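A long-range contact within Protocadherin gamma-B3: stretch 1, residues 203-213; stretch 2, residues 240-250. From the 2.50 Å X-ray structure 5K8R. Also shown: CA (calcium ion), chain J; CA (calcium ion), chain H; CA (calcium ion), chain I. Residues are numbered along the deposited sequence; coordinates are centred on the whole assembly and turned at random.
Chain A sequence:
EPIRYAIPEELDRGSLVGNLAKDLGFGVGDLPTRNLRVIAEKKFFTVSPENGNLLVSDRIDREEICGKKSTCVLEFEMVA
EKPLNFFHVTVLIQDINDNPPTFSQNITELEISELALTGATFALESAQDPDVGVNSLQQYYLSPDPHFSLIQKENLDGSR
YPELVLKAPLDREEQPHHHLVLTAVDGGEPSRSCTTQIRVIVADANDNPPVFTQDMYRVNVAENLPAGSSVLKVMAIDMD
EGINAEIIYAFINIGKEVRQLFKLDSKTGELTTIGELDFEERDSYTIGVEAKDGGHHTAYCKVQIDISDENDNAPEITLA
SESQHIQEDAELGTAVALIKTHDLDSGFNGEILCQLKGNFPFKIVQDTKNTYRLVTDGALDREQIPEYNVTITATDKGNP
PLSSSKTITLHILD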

# COMPACT_ATOMS: atom_id res chain seq x y z
N ALA A 203 9.56 4.80 4.73
CA ALA A 203 8.44 4.47 3.86
C ALA A 203 7.13 4.94 4.48
O ALA A 203 6.91 4.81 5.69
CB ALA A 203 8.38 2.97 3.60
N ASP A 204 6.25 5.50 3.64
CA ASP A 204 5.01 6.09 4.12
C ASP A 204 4.00 5.02 4.51
O ASP A 204 3.89 3.98 3.86
CB ASP A 204 4.40 6.99 3.05
CG ASP A 204 3.15 7.70 3.54
OD1 ASP A 204 3.18 8.28 4.64
OD2 ASP A 204 2.13 7.68 2.81
N ALA A 205 3.27 5.28 5.59
CA ALA A 205 2.12 4.48 5.99
C ALA A 205 0.89 5.38 6.07
O ALA A 205 0.99 6.59 6.24
CB ALA A 205 2.36 3.79 7.33
N ASN A 206 -0.28 4.76 5.93
CA ASN A 206 -1.54 5.50 5.94
C ASN A 206 -2.03 5.72 7.37
O ASN A 206 -3.09 5.26 7.78
CB ASN A 206 -2.58 4.78 5.10
CG ASN A 206 -3.77 5.65 4.77
OD1 ASN A 206 -3.61 6.78 4.30
ND2 ASN A 206 -4.97 5.15 5.03
N ASP A 207 -1.21 6.44 8.14
CA ASP A 207 -1.51 6.73 9.54
C ASP A 207 -2.17 8.09 9.73
O ASP A 207 -2.28 8.56 10.87
CB ASP A 207 -0.24 6.64 10.38
CG ASP A 207 0.93 7.41 9.78
OD1 ASP A 207 0.69 8.35 9.00
OD2 ASP A 207 2.09 7.07 10.11
N ASN A 208 -2.60 8.74 8.66
CA ASN A 208 -3.24 10.05 8.73
C ASN A 208 -4.54 10.02 7.95
O ASN A 208 -4.51 9.89 6.70
CB ASN A 208 -2.32 11.14 8.20
CG ASN A 208 -1.12 11.38 9.10
OD1 ASN A 208 -1.22 12.11 10.09
ND2 ASN A 208 0.01 10.79 8.75
N PRO A 209 -5.69 10.12 8.60
CA PRO A 209 -6.97 10.20 7.88
C PRO A 209 -7.14 11.56 7.23
O PRO A 209 -6.43 12.51 7.58
CB PRO A 209 -8.02 9.97 8.98
CG PRO A 209 -7.26 9.42 10.15
CD PRO A 209 -5.90 10.03 10.06
N PRO A 210 -8.05 11.69 6.27
CA PRO A 210 -8.34 13.01 5.71
C PRO A 210 -8.94 13.93 6.76
O PRO A 210 -9.61 13.48 7.70
CB PRO A 210 -9.34 12.72 4.58
CG PRO A 210 -9.13 11.27 4.25
CD PRO A 210 -8.77 10.62 5.55
N VAL A 211 -8.69 15.23 6.61
CA VAL A 211 -9.18 16.24 7.53
C VAL A 211 -9.83 17.36 6.73
O VAL A 211 -9.15 18.04 5.95
CB VAL A 211 -8.05 16.81 8.42
CG1 VAL A 211 -8.55 18.01 9.20
CG2 VAL A 211 -7.53 15.73 9.36
N PHE A 212 -11.13 17.54 6.91
CA PHE A 212 -11.83 18.63 6.25
C PHE A 212 -11.44 19.97 6.86
O PHE A 212 -11.24 20.08 8.07
CB PHE A 212 -13.34 18.44 6.35
CG PHE A 212 -13.91 17.53 5.30
CD1 PHE A 212 -14.05 17.96 3.99
CD2 PHE A 212 -14.33 16.25 5.63
CE1 PHE A 212 -14.58 17.12 3.03
CE2 PHE A 212 -14.86 15.41 4.67
CZ PHE A 212 -14.98 15.85 3.36
N THR A 213 -11.33 20.99 6.01
CA THR A 213 -11.00 22.32 6.50
C THR A 213 -12.12 22.91 7.33
O THR A 213 -11.88 23.77 8.19
CB THR A 213 -10.67 23.25 5.32
OG1 THR A 213 -11.84 23.43 4.51
CG2 THR A 213 -9.56 22.65 4.47
N ASP A 240 -0.30 12.23 4.35
CA ASP A 240 0.47 11.14 3.83
C ASP A 240 0.77 11.29 2.36
O ASP A 240 0.46 12.28 1.79
CB ASP A 240 -0.26 9.81 3.93
CG ASP A 240 -0.64 9.50 5.33
OD1 ASP A 240 -0.13 10.11 6.24
OD2 ASP A 240 -1.47 8.65 5.55
N GLU A 241 1.39 10.29 1.77
CA GLU A 241 2.08 10.39 0.49
C GLU A 241 1.50 9.38 -0.48
O GLU A 241 1.13 8.26 -0.10
CB GLU A 241 3.59 10.14 0.66
CG GLU A 241 4.40 10.30 -0.61
CD GLU A 241 5.86 9.95 -0.42
OE1 GLU A 241 6.20 9.37 0.64
OE2 GLU A 241 6.67 10.24 -1.32
N GLY A 242 1.42 9.78 -1.75
CA GLY A 242 1.01 8.85 -2.80
C GLY A 242 -0.46 8.48 -2.70
O GLY A 242 -1.33 9.33 -2.50
N ILE A 243 -0.73 7.18 -2.84
CA ILE A 243 -2.10 6.69 -2.76
C ILE A 243 -2.69 6.94 -1.38
O ILE A 243 -3.91 7.13 -1.24
CB ILE A 243 -2.15 5.19 -3.14
CG1 ILE A 243 -3.60 4.68 -3.16
CG2 ILE A 243 -1.29 4.36 -2.20
CD1 ILE A 243 -4.49 5.39 -4.15
N ASN A 244 -1.85 6.99 -0.35
CA ASN A 244 -2.31 7.28 1.00
C ASN A 244 -2.78 8.72 1.17
O ASN A 244 -3.22 9.09 2.26
CB ASN A 244 -1.20 6.98 2.01
CG ASN A 244 -0.79 5.53 2.01
OD1 ASN A 244 -1.61 4.64 1.76
ND2 ASN A 244 0.48 5.27 2.30
N ALA A 245 -2.70 9.55 0.12
CA ALA A 245 -3.15 10.93 0.19
C ALA A 245 -4.20 11.29 -0.85
O ALA A 245 -4.82 12.36 -0.73
CB ALA A 245 -1.96 11.89 0.04
N GLU A 246 -4.43 10.45 -1.85
CA GLU A 246 -5.46 10.72 -2.85
C GLU A 246 -6.84 10.62 -2.20
O GLU A 246 -7.20 9.58 -1.64
CB GLU A 246 -5.34 9.74 -4.01
CG GLU A 246 -4.01 9.79 -4.74
CD GLU A 246 -3.94 8.80 -5.88
OE1 GLU A 246 -4.93 8.09 -6.12
OE2 GLU A 246 -2.88 8.73 -6.54
N ILE A 247 -7.61 11.70 -2.29
CA ILE A 247 -8.89 11.82 -1.59
C ILE A 247 -10.02 11.85 -2.61
O ILE A 247 -9.95 12.59 -3.60
CB ILE A 247 -8.92 13.07 -0.70
CG1 ILE A 247 -7.87 12.96 0.41
CG2 ILE A 247 -10.31 13.28 -0.11
CD1 ILE A 247 -7.77 14.20 1.27
N ILE A 248 -11.07 11.08 -2.32
CA ILE A 248 -12.27 11.02 -3.15
C ILE A 248 -13.47 11.46 -2.31
O ILE A 248 -13.76 10.88 -1.27
CB ILE A 248 -12.52 9.60 -3.69
CG1 ILE A 248 -12.72 8.62 -2.54
CG2 ILE A 248 -11.36 9.16 -4.58
CD1 ILE A 248 -13.18 7.24 -2.98
N TYR A 249 -14.17 12.50 -2.77
CA TYR A 249 -15.32 13.05 -2.08
C TYR A 249 -16.60 12.47 -2.67
O TYR A 249 -16.68 12.18 -3.86
CB TYR A 249 -15.35 14.58 -2.18
CG TYR A 249 -14.08 15.26 -1.75
CD1 TYR A 249 -13.89 15.66 -0.43
CD2 TYR A 249 -13.06 15.52 -2.66
CE1 TYR A 249 -12.73 16.30 -0.04
CE2 TYR A 249 -11.90 16.16 -2.28
CZ TYR A 249 -11.74 16.54 -0.96
OH TYR A 249 -10.58 17.17 -0.57
N ALA A 250 -17.62 12.32 -1.82
CA ALA A 250 -18.89 11.79 -2.28
C ALA A 250 -19.99 12.20 -1.31
O ALA A 250 -19.74 12.44 -0.13
CB ALA A 250 -18.85 10.26 -2.41
CA CA J . 2.10 8.64 6.97
CA CA H . -4.01 9.14 4.52
CA CA I . 3.21 9.27 10.54
O HOH W 1 7.13 6.01 0.75
O HOH W 2 3.93 8.64 12.84

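Most of stretch 1 is loop, with a short strand that includes V211 and F212. Stretch 2 begins as loop, passes through a 3-10 segment at I243 and N244, and ends as strand from I248 to A250. The closest pair of CA atoms is that of N206 and N244, 5.3 Å apart. At P210 and I247 the CA atoms are 7.4 Å apart, so side chains make the contact there.

Each loop carries its own backbone bonds. D207 N donates weakly to A205 O at 2.9 Å. A245 N donates to G242 O at 3.0 Å, and N244 N donates weakly to E241 O at 3.2 Å. G242 has a positive phi of 70°, a value that favours glycine.

D240 joins the two stretches through calcium. Its OD1 lies 2.8 Å from the chain J ion, and its OD2 lies 2.8 Å from the chain H ion. The carboxylate therefore bridges two metals. Stretch 1 supplies the chain J ion with D204 OD1 at 2.6 Å, A205 O at 2.4 Å and D207 OD1 at 2.5 Å. N208 O and N244 O, one from each stretch, each bind the chain H ion at 2.4 Å. Both ions have further ligands elsewhere in the structure. The metals account for close oxygens that would otherwise repel: D207 OD1 is 3.4 Å from D240 OD1, and both bind the chain J ion. D207 also reaches the chain I ion, through OD2 at 2.5 Å.

Hydrogen bonds reinforce this arrangement. N208 ND2 donates to D240 OD1 at 2.6 Å, while N208 N makes a weak bond to D240 OD2 at 3.3 Å. The same carboxylate thus accepts from N208 and binds metal.

D204 points toward stretch 2, with chi1 in the t well. Its OD2 accepts from E241 N at 2.9 Å and from N244 ND2 at 3.0 Å. The second bond is nearly straight, at 172°. The carboxylate thus ties both a backbone amide and a side-chain amide of stretch 2 to stretch 1, while its OD1 serves the metal. Water 1 adds a bridge: it accepts from D204 N at 3.1 Å and donates weakly to E241 OE1 at 3.5 Å.

Farther along, the contact becomes apolar. P210 CB packs against I247 CD1 at 4.0 Å. F212 CE1 meets Y249 CE1 at 3.7 Å. The ring planes lie at 50°, an oblique pairing, and F212 CE1 approaches the edge of the Y249 ring.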